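Local coordinates for Alpha/beta hydrolase family protein (Bacillus anthracis, PDB 3OOS), which is an alpha/beta-fold hydrolase of undetermined substrate that probably uses a serine nucleophile carried on a sharp strand-to-helix turn, at residues 131-136 / 237-242. Sequence-based numbering, arbitrary orientation. Where two conformers were deposited one is given.
Sequences ASHKDS and YIFSCE
The ring of Phe239 turns its edge toward the face of the His133 imidazole, an offset edge-to-face pair with the centroids 5.4 Å apart and the planes at 84°, while CA of Asp135 lies in plane at the imidazole edge. The far end of the phenyl does the touching: CE2 of Phe239 comes to 3.6 Å from CB of His133, which sits at the phenyl edge in the plane of that ring, with CZ of Phe239 close beside it. Because of the offset, the CE2–CZ edge of Phe239 meets CB, CG and CD2 of His133 obliquely and does not sit squarely on the imidazole; CD2 of His133 is 3.8 Å from CE2 of Phe239. One bond further round the ring, NE2 of His133 meets the CG2 methyl of Ile238 at 4.0 Å, the two side chains crossing at about a right angle. His133 reaches the helix with CG anti to its own backbone N (chi1 -168°), and the ring's rotation is probably held at ND1, where the backbone N of Asp135 donates over 3.1 Å from 23° out of the ring plane. That bond lies within a type I beta turn, His133 to Ser136, closed by Ser136 N to His133 O. The turn lies between strand 116-122 and helix 145-155, near the start of the largely helical insertion that corresponds to the cap of many alpha/beta hydrolases; helix 237-246 follows core strand 224-229 and packs Ser240 against that strand and strand 250-255. Ser136 OG is hydrogen-bonded to the carbonyl of Gln234, shortly before Tyr237 in the chain.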
ATOM      1  N   ALA A 131     -11.292 -10.772   4.100  1.00 14.94           N
ATOM      2  CA  ALA A 131     -12.597 -10.132   4.251  1.00 15.79           C
ATOM      3  C   ALA A 131     -13.684 -11.100   4.732  1.00 16.46           C
ATOM      4  O   ALA A 131     -14.823 -10.684   4.966  1.00 17.00           O
ATOM      5  CB  ALA A 131     -13.012  -9.444   2.952  1.00 15.72           C
ATOM      6  N   SER A 132     -13.325 -12.376   4.871  1.00 16.97           N
ATOM      7  CA  SER A 132     -14.234 -13.394   5.398  0.50 17.30           C
ATOM      8  C   SER A 132     -13.817 -13.861   6.793  1.00 17.44           C
ATOM      9  O   SER A 132     -14.385 -14.815   7.341  1.00 17.99           O
ATOM     10  CB  SER A 132     -14.329 -14.584   4.436  0.50 17.45           C
ATOM     11  OG  SER A 132     -15.020 -14.222   3.255  0.50 17.64           O
ATOM     12  N   HIS A 133     -12.821 -13.186   7.367  1.00 17.00           N
ATOM     13  CA  HIS A 133     -12.339 -13.498   8.708  1.00 16.97           C
ATOM     14  C   HIS A 133     -13.066 -12.616   9.722  1.00 16.78           C
ATOM     15  O   HIS A 133     -13.165 -11.405   9.529  1.00 16.47           O
ATOM     16  CB  HIS A 133     -10.830 -13.272   8.791  1.00 16.90           C
ATOM     17  CG  HIS A 133     -10.204 -13.830  10.030  1.00 17.76           C
ATOM     18  ND1 HIS A 133     -10.238 -13.176  11.242  1.00 18.08           N
ATOM     19  CD2 HIS A 133      -9.533 -14.987  10.244  1.00 18.22           C
ATOM     20  CE1 HIS A 133      -9.612 -13.904  12.149  1.00 18.79           C
ATOM     21  NE2 HIS A 133      -9.175 -15.007  11.569  1.00 18.71           N
ATOM     22  N   LYS A 134     -13.551 -13.227  10.805  1.00 16.92           N
ATOM     23  CA  LYS A 134     -14.383 -12.505  11.775  0.50 16.91           C
ATOM     24  C   LYS A 134     -13.689 -11.320  12.466  1.00 16.63           C
ATOM     25  O   LYS A 134     -14.363 -10.448  13.019  1.00 16.68           O
ATOM     26  CB  LYS A 134     -15.012 -13.464  12.796  0.50 17.22           C
ATOM     27  CG  LYS A 134     -14.038 -14.147  13.739  0.50 17.96           C
ATOM     28  CD  LYS A 134     -14.773 -15.100  14.669  0.50 18.98           C
ATOM     29  CE  LYS A 134     -13.911 -15.467  15.866  0.50 19.95           C
ATOM     30  NZ  LYS A 134     -13.515 -14.257  16.639  0.50 20.31           N
ATOM     31  N   ASP A 135     -12.358 -11.272  12.416  1.00 16.14           N
ATOM     32  CA  ASP A 135     -11.610 -10.156  13.006  1.00 15.71           C
ATOM     33  C   ASP A 135     -11.411  -8.978  12.053  1.00 14.75           C
ATOM     34  O   ASP A 135     -10.845  -7.953  12.440  1.00 14.66           O
ATOM     35  CB  ASP A 135     -10.258 -10.626  13.551  1.00 16.23           C
ATOM     36  CG  ASP A 135     -10.387 -11.408  14.845  1.00 18.05           C
ATOM     37  OD1 ASP A 135     -11.500 -11.476  15.411  1.00 20.08           O
ATOM     38  OD2 ASP A 135      -9.364 -11.955  15.299  1.00 21.15           O
ATOM     39  N   SER A 136     -11.877  -9.127  10.816  1.00 13.79           N
ATOM     40  CA  SER A 136     -11.830  -8.043   9.838  1.00 12.83           C
ATOM     41  C   SER A 136     -13.138  -7.269   9.813  1.00 12.68           C
ATOM     42  O   SER A 136     -14.214  -7.860   9.828  1.00 12.42           O
ATOM     43  CB  SER A 136     -11.545  -8.584   8.437  1.00 12.79           C
ATOM     44  OG  SER A 136     -11.620  -7.550   7.465  1.00 12.00           O
ATOM     45  N   TYR A 237      -3.845  -9.715  11.720  1.00 10.29           N
ATOM     46  CA  TYR A 237      -2.443 -10.113  11.858  1.00 10.51           C
ATOM     47  C   TYR A 237      -2.105 -11.510  11.301  1.00 10.54           C
ATOM     48  O   TYR A 237      -1.041 -11.707  10.700  1.00 10.37           O
ATOM     49  CB  TYR A 237      -2.005  -9.985  13.328  1.00 10.72           C
ATOM     50  CG  TYR A 237      -0.535 -10.251  13.523  1.00 11.65           C
ATOM     51  CD1 TYR A 237       0.412  -9.324  13.092  1.00 12.40           C
ATOM     52  CD2 TYR A 237      -0.087 -11.434  14.108  1.00 12.30           C
ATOM     53  CE1 TYR A 237       1.763  -9.560  13.238  1.00 13.32           C
ATOM     54  CE2 TYR A 237       1.273 -11.683  14.265  1.00 13.22           C
ATOM     55  CZ  TYR A 237       2.191 -10.740  13.825  1.00 13.43           C
ATOM     56  OH  TYR A 237       3.538 -10.965  13.963  1.00 14.08           O
ATOM     57  N   ILE A 238      -3.014 -12.464  11.490  1.00 10.62           N
ATOM     58  CA  ILE A 238      -2.811 -13.834  11.012  1.00 10.74           C
ATOM     59  C   ILE A 238      -2.511 -13.905   9.503  1.00 10.50           C
ATOM     60  O   ILE A 238      -1.796 -14.800   9.045  1.00 10.16           O
ATOM     61  CB  ILE A 238      -4.000 -14.764  11.407  1.00 11.10           C
ATOM     62  CG1 ILE A 238      -3.680 -16.230  11.084  1.00 11.82           C
ATOM     63  CG2 ILE A 238      -5.308 -14.302  10.751  1.00 11.39           C
ATOM     64  CD1 ILE A 238      -4.641 -17.238  11.691  1.00 14.04           C
ATOM     65  N   PHE A 239      -3.032 -12.944   8.741  1.00 10.07           N
ATOM     66  CA  PHE A 239      -2.812 -12.943   7.297  1.00  9.84           C
ATOM     67  C   PHE A 239      -1.392 -12.537   6.916  1.00  9.88           C
ATOM     68  O   PHE A 239      -0.861 -13.013   5.909  1.00  9.83           O
ATOM     69  CB  PHE A 239      -3.896 -12.126   6.583  1.00  9.74           C
ATOM     70  CG  PHE A 239      -5.243 -12.765   6.680  1.00  9.56           C
ATOM     71  CD1 PHE A 239      -5.604 -13.779   5.796  1.00 10.12           C
ATOM     72  CD2 PHE A 239      -6.127 -12.412   7.696  1.00  9.70           C
ATOM     73  CE1 PHE A 239      -6.838 -14.412   5.902  1.00 10.46           C
ATOM     74  CE2 PHE A 239      -7.362 -13.041   7.808  1.00 10.56           C
ATOM     75  CZ  PHE A 239      -7.717 -14.043   6.908  1.00 10.78           C
ATOM     76  N   SER A 240      -0.768 -11.696   7.741  1.00  9.64           N
ATOM     77  CA  SER A 240       0.658 -11.405   7.588  1.00  9.74           C
ATOM     78  C   SER A 240       1.489 -12.613   8.010  1.00  9.89           C
ATOM     79  O   SER A 240       2.519 -12.902   7.400  1.00 10.02           O
ATOM     80  CB  SER A 240       1.061 -10.157   8.371  1.00  9.37           C
ATOM     81  OG  SER A 240       0.579  -8.979   7.731  1.00  9.46           O
ATOM     82  N   CYS A 241       1.031 -13.324   9.042  1.00 10.20           N
ATOM     83  CA  CYS A 241       1.683 -14.572   9.448  1.00 10.61           C
ATOM     84  C   CYS A 241       1.682 -15.581   8.303  1.00 10.53           C
ATOM     85  O   CYS A 241       2.700 -16.234   8.040  1.00 10.48           O
ATOM     86  CB  CYS A 241       1.004 -15.176  10.674  1.00 11.04           C
ATOM     87  SG  CYS A 241       1.227 -14.207  12.159  1.00 12.00           S
ATOM     88  N   GLU A 242       0.545 -15.690   7.614  1.00 10.15           N
ATOM     89  CA  GLU A 242       0.429 -16.600   6.481  1.00 10.25           C
ATOM     90  C   GLU A 242       1.407 -16.231   5.368  1.00  9.93           C
ATOM     91  O   GLU A 242       2.122 -17.094   4.862  1.00 10.00           O
ATOM     92  CB  GLU A 242      -1.001 -16.631   5.931  1.00 10.25           C
ATOM     93  CG  GLU A 242      -1.131 -17.489   4.674  1.00 11.33           C
ATOM     94  CD  GLU A 242      -2.553 -17.621   4.176  1.00 12.56           C
ATOM     95  OE1 GLU A 242      -3.226 -16.588   3.994  1.00 12.96           O
ATOM     96  OE2 GLU A 242      -2.991 -18.769   3.953  1.00 14.62           O
TER